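Local coordinates for nigritoxine (Vibrio nigripulchritudo, PDB 5M41), which acts as a bacterial toxin against crustaceans and insects, at residues G98-L103 with S117-I122; Q129-W134 with G162-K167. One frame throughout, in Å; residues are numbered along the deposited sequence.

How the contacts relate
Contact 1 and contact 2 follow one another along the chain, the first closing before the second opens, yet fold into one patch with centres about 12 Å apart, roughly 53 Å from the centre of this elongated molecule. Two direct seams join them. Asn-102 OD1 receives a probable hydrogen bond from Asn-130 ND2 at 2.9 Å, tying the end of strand 98-102 to the loop before helix 133-136. At the other seam Phe-119 CD2 packs against Asn-165 OD1 at 3.3 Å. Contact 1 belongs to the face of the sheet, whereas 129-134 runs on toward the magnesium site of Val-189, Glu-192 and Asp-195, where Ser-133 OG hydrogen-bonds OE1 of the site residue Glu-192.

Contact 1 (G98-L103 with S117-I122); sequences GILVNL and SDFNNI
Leu-100, on the strand beside edge strand 110-113 of a five-stranded antiparallel sheet, faces the short, weakly bonded helical turn at Phe-119 with their CA atoms 9.0 Å apart, so that side chains alone bridge the gap. The leucine points straight at the turn. Its CG lies trans to its own backbone nitrogen (chi1 171°), and CD2 meets CD1 of Ile-122 tip to tip at 3.5 Å. The same methyl lies obliquely to the Phe-119 ring, 4.3 Å from CE1, a looser contact. Phe-119 and Ile-122 can share one target because the chain bends between them, Ile-122 N hydrogen-bonding to Phe-119 O at 3.2 Å. Around the trio, Met-86 and Phe-88 of the neighbouring strand also touch Leu-100, while Phe-119 rests on Ile-113. Ile-99 and Val-101, flanking Leu-100 along the strand, pack instead on helix 34-54, which places the 117-122 turn and that helix on opposite faces of the sheet. Asp-118 OD2 accepts hydrogen bonds from the backbone N of Gln-114 and Gln-115, just before the turn. With no hydrogen bond across the 109 Å² interface, cohesion between strand and turn rests on dispersion and on the burial of three hydrophobic side chains.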
ATOM      1  N   GLY A  98     -53.431 -21.451   0.215  1.00 49.57           N
ATOM      2  CA  GLY A  98     -52.399 -20.824   1.038  1.00 48.67           C
ATOM      3  C   GLY A  98     -51.440 -20.023   0.169  1.00 50.06           C
ATOM      4  O   GLY A  98     -51.870 -19.345  -0.776  1.00 48.82           O
ATOM      5  N   ILE A  99     -50.139 -20.102   0.474  1.00 46.34           N
ATOM      6  CA  ILE A  99     -49.167 -19.194  -0.126  1.00 45.32           C
ATOM      7  C   ILE A  99     -48.012 -19.964  -0.769  1.00 43.79           C
ATOM      8  O   ILE A  99     -47.378 -20.791  -0.113  1.00 41.94           O
ATOM      9  CB  ILE A  99     -48.625 -18.194   0.923  1.00 46.96           C
ATOM     10  CG1 ILE A  99     -49.755 -17.275   1.430  1.00 48.51           C
ATOM     11  CG2 ILE A  99     -47.474 -17.373   0.345  1.00 45.88           C
ATOM     12  CD1 ILE A  99     -49.294 -16.226   2.418  1.00 49.01           C
ATOM     13  N   LEU A 100     -47.784 -19.689  -2.051  1.00 42.41           N
ATOM     14  CA  LEU A 100     -46.678 -20.227  -2.805  1.00 42.75           C
ATOM     15  C   LEU A 100     -45.520 -19.253  -2.668  1.00 41.94           C
ATOM     16  O   LEU A 100     -45.678 -18.077  -2.977  1.00 43.97           O
ATOM     17  CB  LEU A 100     -47.060 -20.357  -4.290  1.00 41.74           C
ATOM     18  CG  LEU A 100     -45.897 -20.723  -5.211  1.00 40.54           C
ATOM     19  CD1 LEU A 100     -45.388 -22.135  -4.903  1.00 38.93           C
ATOM     20  CD2 LEU A 100     -46.357 -20.633  -6.657  1.00 39.77           C
ATOM     21  N   VAL A 101     -44.381 -19.739  -2.180  1.00 40.51           N
ATOM     22  CA  VAL A 101     -43.178 -18.903  -2.048  1.00 37.68           C
ATOM     23  C   VAL A 101     -42.147 -19.264  -3.129  1.00 37.63           C
ATOM     24  O   VAL A 101     -41.914 -20.455  -3.396  1.00 38.00           O
ATOM     25  CB  VAL A 101     -42.572 -19.026  -0.636  1.00 38.20           C
ATOM     26  CG1 VAL A 101     -41.284 -18.198  -0.522  1.00 35.45           C
ATOM     27  CG2 VAL A 101     -43.598 -18.554   0.425  1.00 36.90           C
ATOM     28  N   ASN A 102     -41.575 -18.235  -3.766  1.00 36.86           N
ATOM     29  CA  ASN A 102     -40.425 -18.351  -4.660  1.00 36.87           C
ATOM     30  C   ASN A 102     -39.385 -17.355  -4.161  1.00 36.84           C
ATOM     31  O   ASN A 102     -39.452 -16.152  -4.441  1.00 36.09           O
ATOM     32  CB  ASN A 102     -40.798 -18.049  -6.133  1.00 37.06           C
ATOM     33  CG  ASN A 102     -39.611 -18.194  -7.094  1.00 39.21           C
ATOM     34  OD1 ASN A 102     -38.461 -18.466  -6.680  1.00 35.61           O
ATOM     35  ND2 ASN A 102     -39.869 -17.981  -8.387  1.00 37.20           N
ATOM     36  N   LEU A 103     -38.406 -17.860  -3.421  1.00 35.96           N
ATOM     37  CA  LEU A 103     -37.424 -16.974  -2.808  1.00 35.12           C
ATOM     38  C   LEU A 103     -36.573 -16.240  -3.829  1.00 35.10           C
ATOM     39  O   LEU A 103     -35.955 -15.218  -3.499  1.00 36.05           O
ATOM     40  CB  LEU A 103     -36.535 -17.738  -1.823  1.00 33.91           C
ATOM     41  CG  LEU A 103     -37.234 -18.441  -0.665  1.00 33.89           C
ATOM     42  CD1 LEU A 103     -36.220 -19.328   0.037  1.00 32.90           C
ATOM     43  CD2 LEU A 103     -37.858 -17.446   0.321  1.00 33.95           C
ATOM     44  N   SER A 117     -56.887 -22.486 -10.252  1.00 63.14           N
ATOM     45  CA  SER A 117     -56.578 -21.637 -11.406  1.00 63.80           C
ATOM     46  C   SER A 117     -55.455 -20.640 -11.145  1.00 61.74           C
ATOM     47  O   SER A 117     -54.800 -20.188 -12.093  1.00 62.41           O
ATOM     48  CB  SER A 117     -57.831 -20.893 -11.900  1.00 65.56           C
ATOM     49  OG  SER A 117     -58.024 -19.665 -11.203  1.00 68.90           O
ATOM     50  N   ASP A 118     -55.239 -20.291  -9.875  1.00 59.53           N
ATOM     51  CA  ASP A 118     -54.120 -19.415  -9.493  1.00 58.18           C
ATOM     52  C   ASP A 118     -52.740 -19.977  -9.893  1.00 55.69           C
ATOM     53  O   ASP A 118     -51.853 -19.219 -10.261  1.00 55.63           O
ATOM     54  CB  ASP A 118     -54.155 -19.095  -7.990  1.00 59.01           C
ATOM     55  CG  ASP A 118     -55.310 -18.156  -7.596  1.00 62.72           C
ATOM     56  OD1 ASP A 118     -55.745 -17.343  -8.444  1.00 63.55           O
ATOM     57  OD2 ASP A 118     -55.758 -18.210  -6.422  1.00 60.18           O
ATOM     58  N   PHE A 119     -52.566 -21.299  -9.799  1.00 54.88           N
ATOM     59  CA  PHE A 119     -51.357 -21.986 -10.312  1.00 55.09           C
ATOM     60  C   PHE A 119     -51.192 -21.803 -11.827  1.00 58.05           C
ATOM     61  O   PHE A 119     -50.077 -21.630 -12.327  1.00 55.22           O
ATOM     62  CB  PHE A 119     -51.370 -23.489  -9.957  1.00 52.66           C
ATOM     63  CG  PHE A 119     -50.978 -23.787  -8.520  1.00 50.08           C
ATOM     64  CD1 PHE A 119     -49.729 -23.412  -8.026  1.00 50.19           C
ATOM     65  CD2 PHE A 119     -51.853 -24.457  -7.675  1.00 51.65           C
ATOM     66  CE1 PHE A 119     -49.363 -23.685  -6.708  1.00 49.50           C
ATOM     67  CE2 PHE A 119     -51.505 -24.738  -6.356  1.00 50.38           C
ATOM     68  CZ  PHE A 119     -50.251 -24.352  -5.871  1.00 51.18           C
ATOM     69  N   ASN A 120     -52.313 -21.808 -12.553  1.00 59.52           N
ATOM     70  CA  ASN A 120     -52.271 -21.716 -14.012  1.00 62.54           C
ATOM     71  C   ASN A 120     -51.783 -20.373 -14.532  1.00 61.31           C
ATOM     72  O   ASN A 120     -51.222 -20.301 -15.626  1.00 63.41           O
ATOM     73  CB  ASN A 120     -53.627 -22.088 -14.623  1.00 65.25           C
ATOM     74  CG  ASN A 120     -53.978 -23.538 -14.380  1.00 64.92           C
ATOM     75  OD1 ASN A 120     -53.922 -24.357 -15.292  1.00 67.60           O
ATOM     76  ND2 ASN A 120     -54.311 -23.871 -13.140  1.00 65.26           N
ATOM     77  N   ASN A 121     -51.977 -19.329 -13.733  1.00 60.05           N
ATOM     78  CA  ASN A 121     -51.573 -17.971 -14.080  1.00 62.11           C
ATOM     79  C   ASN A 121     -50.091 -17.657 -13.807  1.00 62.68           C
ATOM     80  O   ASN A 121     -49.591 -16.599 -14.198  1.00 63.06           O
ATOM     81  CB  ASN A 121     -52.487 -16.964 -13.371  1.00 65.81           C
ATOM     82  CG  ASN A 121     -53.924 -16.986 -13.912  1.00 70.82           C
ATOM     83  OD1 ASN A 121     -54.200 -17.518 -14.993  1.00 73.86           O
ATOM     84  ND2 ASN A 121     -54.841 -16.406 -13.160  1.00 72.00           N
ATOM     85  N   ILE A 122     -49.393 -18.580 -13.146  1.00 58.49           N
ATOM     86  CA  ILE A 122     -47.962 -18.402 -12.883  1.00 57.71           C
ATOM     87  C   ILE A 122     -47.133 -18.953 -14.027  1.00 55.30           C
ATOM     88  O   ILE A 122     -47.100 -20.168 -14.256  1.00 54.20           O
ATOM     89  CB  ILE A 122     -47.523 -19.020 -11.532  1.00 54.99           C
ATOM     90  CG1 ILE A 122     -48.164 -18.221 -10.395  1.00 55.64           C
ATOM     91  CG2 ILE A 122     -46.005 -18.960 -11.393  1.00 53.92           C
ATOM     92  CD1 ILE A 122     -48.296 -18.987  -9.107  1.00 55.56           C
TER

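Contact 2 (Q129-W134 with G162-K167); sequences QNFTSW and GYFNQK
Phe-131 meets Tyr-163 and Phe-164 in a small aromatic cluster, in which consecutive residues of a 3-10 segment receive one ring from the loop before helix 133-136. The tyrosine hydroxyl oxygen sits over one face of Phe-131: OH is 3.2 Å from CE1 and 3.3 Å from CZ. Phe-164 comes to the edge instead, its CZ in the plane of that ring and 3.8 Å from Phe-131 CZ. Phe-164 also turns its edge to a face of the Tyr-163 ring, CD1 standing 3.7 Å above that plane and away from the ring centre. Tyr-163 holds its CG between backbone nitrogen and carbonyl carbon (chi1 72°), which helps direct the phenol across to the loop. In the next shell, Trp-159 and Ala-83 pack on Phe-131, and Tyr-81 meets the Phe-164 ring. Backbone hydrogen bonds hold the 3-10 segment, in the loop leading to edge strand 170-173 of the five-stranded sheet: Asn-165 N to Gly-162 O at 3.0 Å and Gln-166 N to Tyr-163 O at 3.1 Å. Thr-132 is the N-cap of helix 133-136. Asn-165 ND2 reaches back to Gly-162 O as well, a weak hydrogen bond bent to 127° at the hydrogen.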
ATOM      1  N   GLN A 129     -37.123 -21.177 -14.114  1.00 41.72           N
ATOM      2  CA  GLN A 129     -35.679 -21.351 -13.817  1.00 43.29           C
ATOM      3  C   GLN A 129     -35.424 -22.288 -12.647  1.00 38.70           C
ATOM      4  O   GLN A 129     -34.327 -22.790 -12.487  1.00 36.83           O
ATOM      5  CB  GLN A 129     -35.093 -20.020 -13.346  1.00 46.03           C
ATOM      6  CG  GLN A 129     -34.420 -19.183 -14.385  1.00 50.55           C
ATOM      7  CD  GLN A 129     -34.102 -17.796 -13.842  1.00 49.47           C
ATOM      8  OE1 GLN A 129     -34.188 -17.522 -12.628  1.00 47.30           O
ATOM      9  NE2 GLN A 129     -33.755 -16.900 -14.749  1.00 56.23           N
ATOM     10  N   ASN A 130     -36.415 -22.433 -11.779  1.00 37.21           N
ATOM     11  CA  ASN A 130     -36.267 -23.237 -10.569  1.00 35.37           C
ATOM     12  C   ASN A 130     -36.354 -24.735 -10.815  1.00 36.00           C
ATOM     13  O   ASN A 130     -36.183 -25.539  -9.873  1.00 34.89           O
ATOM     14  CB  ASN A 130     -37.288 -22.799  -9.524  1.00 34.24           C
ATOM     15  CG  ASN A 130     -36.933 -21.465  -8.876  1.00 35.06           C
ATOM     16  OD1 ASN A 130     -35.767 -21.134  -8.753  1.00 35.57           O
ATOM     17  ND2 ASN A 130     -37.938 -20.716  -8.427  1.00 32.89           N
ATOM     18  N   PHE A 131     -36.592 -25.112 -12.082  1.00 34.72           N
ATOM     19  CA  PHE A 131     -36.691 -26.500 -12.478  1.00 35.10           C
ATOM     20  C   PHE A 131     -35.480 -26.912 -13.306  1.00 35.40           C
ATOM     21  O   PHE A 131     -34.945 -26.108 -14.054  1.00 36.28           O
ATOM     22  CB  PHE A 131     -38.011 -26.730 -13.246  1.00 35.52           C
ATOM     23  CG  PHE A 131     -39.242 -26.459 -12.401  1.00 37.46           C
ATOM     24  CD1 PHE A 131     -39.766 -27.444 -11.556  1.00 36.88           C
ATOM     25  CD2 PHE A 131     -39.856 -25.203 -12.425  1.00 36.87           C
ATOM     26  CE1 PHE A 131     -40.894 -27.186 -10.777  1.00 38.27           C
ATOM     27  CE2 PHE A 131     -40.966 -24.932 -11.633  1.00 38.74           C
ATOM     28  CZ  PHE A 131     -41.488 -25.927 -10.804  1.00 38.16           C
ATOM     29  N   THR A 132     -35.041 -28.158 -13.161  1.00 35.64           N
ATOM     30  CA  THR A 132     -33.942 -28.679 -13.971  1.00 37.11           C
ATOM     31  C   THR A 132     -34.355 -28.776 -15.443  1.00 39.03           C
ATOM     32  O   THR A 132     -35.551 -28.652 -15.762  1.00 37.25           O
ATOM     33  CB  THR A 132     -33.510 -30.073 -13.486  1.00 38.33           C
ATOM     34  OG1 THR A 132     -34.577 -31.016 -13.716  1.00 37.99           O
ATOM     35  CG2 THR A 132     -33.102 -30.052 -11.957  1.00 36.39           C
ATOM     36  N   SER A 133     -33.384 -29.006 -16.337  1.00 39.28           N
ATOM     37  CA  SER A 133     -33.702 -29.295 -17.751  1.00 43.41           C
ATOM     38  C   SER A 133     -34.688 -30.436 -17.889  1.00 44.36           C
ATOM     39  O   SER A 133     -35.676 -30.329 -18.632  1.00 46.01           O
ATOM     40  CB  SER A 133     -32.455 -29.662 -18.533  1.00 44.62           C
ATOM     41  OG  SER A 133     -31.567 -28.592 -18.492  1.00 48.11           O
ATOM     42  N   TRP A 134     -34.431 -31.515 -17.151  1.00 42.88           N
ATOM     43  CA  TRP A 134     -35.334 -32.668 -17.116  1.00 44.15           C
ATOM     44  C   TRP A 134     -36.736 -32.310 -16.686  1.00 44.91           C
ATOM     45  O   TRP A 134     -37.711 -32.779 -17.281  1.00 46.00           O
ATOM     46  CB  TRP A 134     -34.753 -33.729 -16.183  1.00 44.45           C
ATOM     47  CG  TRP A 134     -35.616 -34.958 -16.037  1.00 44.32           C
ATOM     48  CD1 TRP A 134     -36.402 -35.315 -14.951  1.00 45.53           C
ATOM     49  CD2 TRP A 134     -35.827 -36.011 -17.025  1.00 44.47           C
ATOM     50  NE1 TRP A 134     -37.047 -36.495 -15.179  1.00 44.42           N
ATOM     51  CE2 TRP A 134     -36.736 -36.971 -16.408  1.00 45.14           C
ATOM     52  CE3 TRP A 134     -35.353 -36.256 -18.311  1.00 46.17           C
ATOM     53  CZ2 TRP A 134     -37.153 -38.115 -17.065  1.00 46.70           C
ATOM     54  CZ3 TRP A 134     -35.794 -37.410 -18.975  1.00 47.71           C
ATOM     55  CH2 TRP A 134     -36.667 -38.320 -18.360  1.00 47.23           C
ATOM     56  N   GLY A 162     -49.893 -24.791 -13.756  1.00 53.84           N
ATOM     57  CA  GLY A 162     -51.168 -25.507 -13.659  1.00 52.36           C
ATOM     58  C   GLY A 162     -51.030 -26.945 -13.201  1.00 52.64           C
ATOM     59  O   GLY A 162     -51.869 -27.447 -12.446  1.00 52.91           O
ATOM     60  N   TYR A 163     -49.947 -27.600 -13.613  1.00 52.78           N
ATOM     61  CA  TYR A 163     -49.732 -29.009 -13.250  1.00 54.40           C
ATOM     62  C   TYR A 163     -49.560 -29.272 -11.741  1.00 51.97           C
ATOM     63  O   TYR A 163     -49.715 -30.405 -11.284  1.00 51.68           O
ATOM     64  CB  TYR A 163     -48.579 -29.631 -14.055  1.00 54.59           C
ATOM     65  CG  TYR A 163     -47.190 -29.164 -13.670  1.00 55.91           C
ATOM     66  CD1 TYR A 163     -46.360 -29.964 -12.879  1.00 57.07           C
ATOM     67  CD2 TYR A 163     -46.692 -27.935 -14.118  1.00 56.48           C
ATOM     68  CE1 TYR A 163     -45.079 -29.548 -12.531  1.00 54.99           C
ATOM     69  CE2 TYR A 163     -45.416 -27.511 -13.773  1.00 57.76           C
ATOM     70  CZ  TYR A 163     -44.614 -28.326 -12.986  1.00 56.62           C
ATOM     71  OH  TYR A 163     -43.346 -27.916 -12.659  1.00 56.57           O
ATOM     72  N   PHE A 164     -49.273 -28.227 -10.970  1.00 51.58           N
ATOM     73  CA  PHE A 164     -49.185 -28.352  -9.514  1.00 50.41           C
ATOM     74  C   PHE A 164     -50.532 -28.814  -8.922  1.00 54.31           C
ATOM     75  O   PHE A 164     -50.585 -29.361  -7.827  1.00 53.63           O
ATOM     76  CB  PHE A 164     -48.745 -27.018  -8.886  1.00 49.14           C
ATOM     77  CG  PHE A 164     -47.242 -26.835  -8.779  1.00 47.55           C
ATOM     78  CD1 PHE A 164     -46.376 -27.256  -9.798  1.00 46.35           C
ATOM     79  CD2 PHE A 164     -46.693 -26.200  -7.657  1.00 46.81           C
ATOM     80  CE1 PHE A 164     -44.994 -27.070  -9.687  1.00 46.30           C
ATOM     81  CE2 PHE A 164     -45.311 -26.001  -7.545  1.00 44.78           C
ATOM     82  CZ  PHE A 164     -44.464 -26.439  -8.561  1.00 45.43           C
ATOM     83  N   ASN A 165     -51.622 -28.618  -9.666  1.00 56.74           N
ATOM     84  CA  ASN A 165     -52.945 -29.043  -9.198  1.00 59.21           C
ATOM     85  C   ASN A 165     -53.170 -30.548  -9.182  1.00 62.45           C
ATOM     86  O   ASN A 165     -54.047 -31.035  -8.472  1.00 65.74           O
ATOM     87  CB  ASN A 165     -54.036 -28.360 -10.012  1.00 60.33           C
ATOM     88  CG  ASN A 165     -54.120 -26.895  -9.713  1.00 59.22           C
ATOM     89  OD1 ASN A 165     -54.317 -26.507  -8.563  1.00 61.77           O
ATOM     90  ND2 ASN A 165     -53.944 -26.066 -10.734  1.00 60.60           N
ATOM     91  N   GLN A 166     -52.377 -31.278  -9.956  1.00 63.72           N
ATOM     92  CA  GLN A 166     -52.507 -32.732 -10.020  1.00 68.10           C
ATOM     93  C   GLN A 166     -51.547 -33.440  -9.070  1.00 67.82           C
ATOM     94  O   GLN A 166     -51.689 -34.643  -8.813  1.00 69.76           O
ATOM     95  CB  GLN A 166     -52.302 -33.215 -11.453  1.00 70.41           C
ATOM     96  CG  GLN A 166     -53.311 -32.616 -12.426  1.00 79.87           C
ATOM     97  CD  GLN A 166     -52.655 -32.165 -13.719  1.00 85.37           C
ATOM     98  OE1 GLN A 166     -51.643 -32.736 -14.153  1.00 84.89           O
ATOM     99  NE2 GLN A 166     -53.220 -31.129 -14.341  1.00 86.23           N
ATOM    100  N   LYS A 167     -50.593 -32.693  -8.525  1.00 65.12           N
ATOM    101  CA  LYS A 167     -49.576 -33.301  -7.669  1.00 64.30           C
ATOM    102  C   LYS A 167     -49.924 -33.208  -6.196  1.00 62.66           C
ATOM    103  O   LYS A 167     -50.636 -32.300  -5.752  1.00 62.20           O
ATOM    104  CB  LYS A 167     -48.185 -32.722  -7.958  1.00 65.03           C
ATOM    105  CG  LYS A 167     -47.546 -33.273  -9.227  1.00 63.98           C
ATOM    106  CD  LYS A 167     -46.270 -32.527  -9.552  1.00 64.79           C
ATOM    107  CE  LYS A 167     -45.587 -33.068 -10.795  1.00 65.65           C
ATOM    108  NZ  LYS A 167     -44.994 -34.414 -10.601  1.00 67.35           N
TER